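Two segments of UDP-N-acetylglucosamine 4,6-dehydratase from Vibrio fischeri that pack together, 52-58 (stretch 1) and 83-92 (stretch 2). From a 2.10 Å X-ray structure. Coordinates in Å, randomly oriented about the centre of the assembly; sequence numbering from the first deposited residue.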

ATOM      1  N   THR A  52     -10.574  -8.051  10.765  1.00 26.74           N
ATOM      2  CA  THR A  52      -9.552  -8.720  11.588  1.00 27.74           C
ATOM      3  C   THR A  52      -9.820  -8.462  13.072  1.00 27.94           C
ATOM      4  O   THR A  52      -9.767  -9.361  13.903  1.00 27.11           O
ATOM      5  N   LYS A  53     -10.190  -7.228  13.373  1.00 28.66           N
ATOM      6  CA  LYS A  53     -10.589  -6.864  14.736  1.00 29.65           C
ATOM      7  C   LYS A  53     -11.885  -7.594  15.105  1.00 29.16           C
ATOM      8  O   LYS A  53     -11.944  -8.197  16.155  1.00 29.56           O
ATOM      9  N   GLU A  54     -12.880  -7.612  14.232  1.00 27.78           N
ATOM     10  CA  GLU A  54     -14.065  -8.379  14.555  1.00 28.02           C
ATOM     11  C   GLU A  54     -13.776  -9.821  14.901  1.00 26.17           C
ATOM     12  O   GLU A  54     -14.436 -10.387  15.745  1.00 25.27           O
ATOM     13  N   ILE A  55     -12.793 -10.414  14.274  1.00 26.31           N
ATOM     14  CA  ILE A  55     -12.429 -11.793  14.553  1.00 26.85           C
ATOM     15  C   ILE A  55     -11.651 -11.840  15.878  1.00 27.78           C
ATOM     16  O   ILE A  55     -11.979 -12.596  16.800  1.00 27.43           O
ATOM     17  N   PHE A  56     -10.630 -11.002  15.978  1.00 27.92           N
ATOM     18  CA  PHE A  56      -9.753 -11.027  17.128  1.00 26.98           C
ATOM     19  C   PHE A  56     -10.497 -10.904  18.480  1.00 27.55           C
ATOM     20  O   PHE A  56     -10.162 -11.591  19.436  1.00 27.26           O
ATOM     21  N   LYS A  57     -11.476 -10.017  18.562  1.00 28.64           N
ATOM     22  CA  LYS A  57     -12.172  -9.737  19.819  1.00 29.62           C
ATOM     23  C   LYS A  57     -13.058 -10.913  20.237  1.00 29.61           C
ATOM     24  O   LYS A  57     -13.527 -10.958  21.378  1.00 28.40           O
ATOM     25  N   ARG A  58     -13.316 -11.839  19.306  1.00 26.84           N
ATOM     26  CA  ARG A  58     -14.098 -13.047  19.606  1.00 27.84           C
ATOM     27  C   ARG A  58     -13.211 -14.291  19.820  1.00 28.96           C
ATOM     28  O   ARG A  58     -13.683 -15.450  19.714  1.00 29.54           O
ATOM     29  N   SER A  83      -6.854  -1.938  22.117  1.00 47.67           N
ATOM     30  CA  SER A  83      -8.273  -2.247  22.202  1.00 47.30           C
ATOM     31  C   SER A  83      -8.564  -3.549  22.942  1.00 45.77           C
ATOM     32  O   SER A  83      -9.472  -3.579  23.756  1.00 45.21           O
ATOM     33  N   PHE A  84      -7.825  -4.625  22.632  1.00 44.06           N
ATOM     34  CA  PHE A  84      -8.237  -5.971  23.057  1.00 42.53           C
ATOM     35  C   PHE A  84      -7.211  -6.712  23.845  1.00 41.76           C
ATOM     36  O   PHE A  84      -7.544  -7.620  24.591  1.00 42.19           O
ATOM     37  N   GLY A  85      -5.949  -6.366  23.681  1.00 41.45           N
ATOM     38  CA  GLY A  85      -4.893  -7.062  24.406  1.00 41.21           C
ATOM     39  C   GLY A  85      -4.439  -8.305  23.624  1.00 39.84           C
ATOM     40  O   GLY A  85      -4.109  -8.206  22.453  1.00 38.76           O
ATOM     41  N   TYR A  86      -4.399  -9.446  24.302  1.00 39.26           N
ATOM     42  CA  TYR A  86      -3.777 -10.662  23.796  1.00 39.44           C
ATOM     43  C   TYR A  86      -4.731 -11.824  23.928  1.00 37.57           C
ATOM     44  O   TYR A  86      -5.653 -11.776  24.727  1.00 37.22           O
ATOM     45  N   ILE A  87      -4.514 -12.827  23.079  1.00 35.31           N
ATOM     46  CA  ILE A  87      -5.258 -14.060  23.087  1.00 34.08           C
ATOM     47  C   ILE A  87      -4.301 -15.244  23.168  1.00 33.54           C
ATOM     48  O   ILE A  87      -3.111 -15.088  22.948  1.00 31.39           O
ATOM     49  N   ASN A  88      -4.835 -16.443  23.445  1.00 33.63           N
ATOM     50  CA  ASN A  88      -3.978 -17.636  23.628  1.00 34.03           C
ATOM     51  C   ASN A  88      -3.640 -18.261  22.289  1.00 33.07           C
ATOM     52  O   ASN A  88      -2.646 -18.951  22.181  1.00 32.54           O
ATOM     53  N   GLY A  89      -4.501 -17.990  21.312  1.00 32.11           N
ATOM     54  CA  GLY A  89      -4.472 -18.624  19.984  1.00 31.84           C
ATOM     55  C   GLY A  89      -3.389 -18.050  19.106  1.00 31.29           C
ATOM     56  O   GLY A  89      -2.568 -17.248  19.545  1.00 30.11           O
ATOM     57  N   ASP A  90      -3.356 -18.539  17.869  1.00 30.69           N
ATOM     58  CA  ASP A  90      -2.214 -18.368  17.023  1.00 29.23           C
ATOM     59  C   ASP A  90      -2.490 -17.133  16.177  1.00 29.47           C
ATOM     60  O   ASP A  90      -3.052 -17.248  15.065  1.00 28.18           O
ATOM     61  N   PHE A  91      -2.073 -15.970  16.703  1.00 28.59           N
ATOM     62  CA  PHE A  91      -2.193 -14.692  16.008  1.00 28.91           C
ATOM     63  C   PHE A  91      -0.830 -14.255  15.445  1.00 28.69           C
ATOM     64  O   PHE A  91       0.149 -14.114  16.172  1.00 28.45           O
ATOM     65  N   GLN A  92      -0.758 -14.100  14.131  1.00 28.73           N
ATOM     66  CA  GLN A  92       0.485 -13.691  13.463  1.00 27.54           C
ATOM     67  C   GLN A  92       0.189 -12.877  12.213  1.00 26.64           C
ATOM     68  O   GLN A  92      -0.784 -13.123  11.501  1.00 25.93           O
TER

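Not one hydrogen bond crosses between these two segments of UDP-N-acetylglucosamine 4,6-dehydratase; the contact rests on aromatic rings and the aliphatic groups packed round them. It illustrates how one phenylalanine can gather several neighbours around its ring. Phe 56, chi1 t, points toward stretch 2 and has the largest area covered in the contact. Its edge meets the face of Phe 91, also t, with ring centroids 5.1 Å apart and planes at 83°; the closest atoms are Phe 56 CE2 and Phe 91 CG, at 3.8 Å. Ile 87, chi1 p and chi2 t, covers one face of the Phe 56 ring: its CG2 lies 4.2 Å from the ring centroid, while its CD1 reaches 3.6 Å from Phe 56 CE2. The backbone contributes too, with Gly 85 O 3.6 Å from Phe 56 CZ. Gly 85 itself adopts a conformation, phi 87° and psi -129°, in which a CB would be jammed against the preceding carbonyl oxygen.

A third ring, that of Phe 84, extends the apolar patch. Phe 84, chi1 m, also points toward its partner stretch, bringing CD2 to 3.8 Å from Phe 56 CD1. Lys 57 CB lies over one face of the Phe 84 ring in a CH-pi contact, 3.9 Å from the centroid, and Lys 53 CB approaches the ring edge, 3.8 Å from Phe 84 CE2. Both lysines thus lend aliphatic carbon to the contact while their amino groups find polar partners outside it. Lys 57, chi1 p, has an end that leads away from stretch 2, and its NZ forms a salt bridge with Glu 54 OE2 at 2.8 Å; Arg 58 NH1 pairs with Glu 54 OE1 at 2.9 Å. Lys 53 NZ is hydrogen-bonded elsewhere in the structure.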

ATOM      1  CB  THR A  52      -8.106  -8.230  11.225  1.00 27.44           C
ATOM      2  OG1 THR A  52      -7.793  -8.553   9.860  1.00 29.18           O
ATOM      3  CG2 THR A  52      -7.047  -8.917  12.133  1.00 28.13           C
ATOM      4  CB  LYS A  53     -10.755  -5.389  14.854  1.00 30.16           C
ATOM      5  CG  LYS A  53      -9.427  -4.693  14.650  1.00 33.80           C
ATOM      6  CD  LYS A  53      -9.402  -3.327  15.216  1.00 38.78           C
ATOM      7  CE  LYS A  53     -10.203  -2.383  14.388  1.00 44.45           C
ATOM      8  NZ  LYS A  53     -10.092  -0.990  14.969  1.00 47.38           N
ATOM      9  CB  GLU A  54     -15.137  -8.314  13.455  1.00 29.68           C
ATOM     10  CG  GLU A  54     -15.741  -6.970  13.294  1.00 30.59           C
ATOM     11  CD  GLU A  54     -16.445  -6.496  14.543  1.00 34.20           C
ATOM     12  OE1 GLU A  54     -17.390  -7.186  14.958  1.00 37.05           O
ATOM     13  OE2 GLU A  54     -16.107  -5.421  15.068  1.00 36.11           O
ATOM     14  CB  ILE A  55     -11.587 -12.418  13.369  1.00 26.75           C
ATOM     15  CG1 ILE A  55     -12.397 -12.402  12.084  1.00 25.73           C
ATOM     16  CG2 ILE A  55     -11.054 -13.821  13.756  1.00 26.02           C
ATOM     17  CD1 ILE A  55     -11.645 -12.991  10.789  1.00 22.04           C
ATOM     18  CB  PHE A  56      -8.720  -9.905  17.006  1.00 26.73           C
ATOM     19  CG  PHE A  56      -7.610 -10.018  18.002  1.00 25.84           C
ATOM     20  CD1 PHE A  56      -7.769  -9.529  19.265  1.00 25.62           C
ATOM     21  CD2 PHE A  56      -6.428 -10.654  17.684  1.00 28.06           C
ATOM     22  CE1 PHE A  56      -6.767  -9.655  20.200  1.00 28.40           C
ATOM     23  CE2 PHE A  56      -5.390 -10.763  18.629  1.00 25.61           C
ATOM     24  CZ  PHE A  56      -5.588 -10.246  19.895  1.00 27.39           C
ATOM     25  CB  LYS A  57     -13.014  -8.447  19.678  1.00 31.88           C
ATOM     26  CG  LYS A  57     -14.192  -8.507  18.728  1.00 35.26           C
ATOM     27  CD  LYS A  57     -15.165  -7.300  18.853  1.00 41.95           C
ATOM     28  CE  LYS A  57     -14.775  -6.130  17.969  1.00 46.63           C
ATOM     29  NZ  LYS A  57     -15.885  -5.054  17.847  1.00 50.86           N
ATOM     30  CB  ARG A  58     -15.078 -13.285  18.477  1.00 27.95           C
ATOM     31  CG  ARG A  58     -16.206 -12.203  18.501  1.00 27.17           C
ATOM     32  CD  ARG A  58     -17.183 -12.399  17.430  1.00 26.02           C
ATOM     33  NE  ARG A  58     -18.273 -11.440  17.538  1.00 29.23           N
ATOM     34  CZ  ARG A  58     -18.297 -10.218  16.962  1.00 32.33           C
ATOM     35  NH1 ARG A  58     -17.284  -9.759  16.212  1.00 31.68           N
ATOM     36  NH2 ARG A  58     -19.347  -9.427  17.146  1.00 31.46           N
ATOM     37  CB  SER A  83      -8.898  -2.332  20.815  1.00 47.22           C
ATOM     38  OG  SER A  83      -8.849  -1.070  20.184  1.00 49.58           O
ATOM     39  CB  PHE A  84      -8.634  -6.805  21.844  1.00 41.95           C
ATOM     40  CG  PHE A  84      -9.568  -6.096  20.891  1.00 41.95           C
ATOM     41  CD1 PHE A  84     -10.721  -5.490  21.351  1.00 41.66           C
ATOM     42  CD2 PHE A  84      -9.312  -6.102  19.516  1.00 42.27           C
ATOM     43  CE1 PHE A  84     -11.597  -4.846  20.467  1.00 43.65           C
ATOM     44  CE2 PHE A  84     -10.179  -5.463  18.608  1.00 41.96           C
ATOM     45  CZ  PHE A  84     -11.305  -4.837  19.067  1.00 43.74           C
ATOM     46  CB  TYR A  86      -2.477 -10.985  24.550  1.00 40.99           C
ATOM     47  CG  TYR A  86      -1.476  -9.841  24.527  1.00 45.21           C
ATOM     48  CD1 TYR A  86      -0.472  -9.802  23.581  1.00 49.34           C
ATOM     49  CD2 TYR A  86      -1.571  -8.782  25.427  1.00 51.36           C
ATOM     50  CE1 TYR A  86       0.440  -8.750  23.533  1.00 53.60           C
ATOM     51  CE2 TYR A  86      -0.656  -7.723  25.399  1.00 53.48           C
ATOM     52  CZ  TYR A  86       0.346  -7.723  24.449  1.00 55.71           C
ATOM     53  OH  TYR A  86       1.253  -6.694  24.376  1.00 60.23           O
ATOM     54  CB  ILE A  87      -6.127 -14.222  21.797  1.00 33.49           C
ATOM     55  CG1 ILE A  87      -5.234 -14.232  20.532  1.00 29.89           C
ATOM     56  CG2 ILE A  87      -7.219 -13.162  21.762  1.00 33.15           C
ATOM     57  CD1 ILE A  87      -5.996 -14.308  19.249  1.00 33.19           C
ATOM     58  CB  ASN A  88      -4.710 -18.711  24.393  1.00 34.10           C
ATOM     59  CG  ASN A  88      -5.032 -18.301  25.801  1.00 39.41           C
ATOM     60  OD1 ASN A  88      -4.306 -17.477  26.430  1.00 35.33           O
ATOM     61  ND2 ASN A  88      -6.126 -18.905  26.336  1.00 39.46           N
ATOM     62  CB  ASP A  90      -2.071 -19.657  16.195  1.00 29.61           C
ATOM     63  CG  ASP A  90      -0.981 -19.616  15.165  1.00 29.12           C
ATOM     64  OD1 ASP A  90      -0.183 -18.658  15.125  1.00 30.07           O
ATOM     65  OD2 ASP A  90      -0.929 -20.583  14.362  1.00 28.08           O
ATOM     66  CB  PHE A  91      -2.723 -13.578  16.942  1.00 29.51           C
ATOM     67  CG  PHE A  91      -2.805 -12.251  16.261  1.00 29.43           C
ATOM     68  CD1 PHE A  91      -3.708 -12.040  15.282  1.00 27.81           C
ATOM     69  CD2 PHE A  91      -1.895 -11.241  16.547  1.00 31.70           C
ATOM     70  CE1 PHE A  91      -3.787 -10.837  14.606  1.00 31.02           C
ATOM     71  CE2 PHE A  91      -1.959 -10.056  15.870  1.00 32.79           C
ATOM     72  CZ  PHE A  91      -2.929  -9.854  14.895  1.00 33.77           C
ATOM     73  CB  GLN A  92       1.339 -14.887  13.086  1.00 27.54           C
ATOM     74  CG  GLN A  92       1.752 -15.843  14.212  1.00 28.06           C
ATOM     75  CD  GLN A  92       2.746 -16.891  13.706  1.00 26.82           C
ATOM     76  OE1 GLN A  92       3.874 -16.527  13.348  1.00 25.93           O
ATOM     77  NE2 GLN A  92       2.294 -18.188  13.573  1.00 23.41           N
TER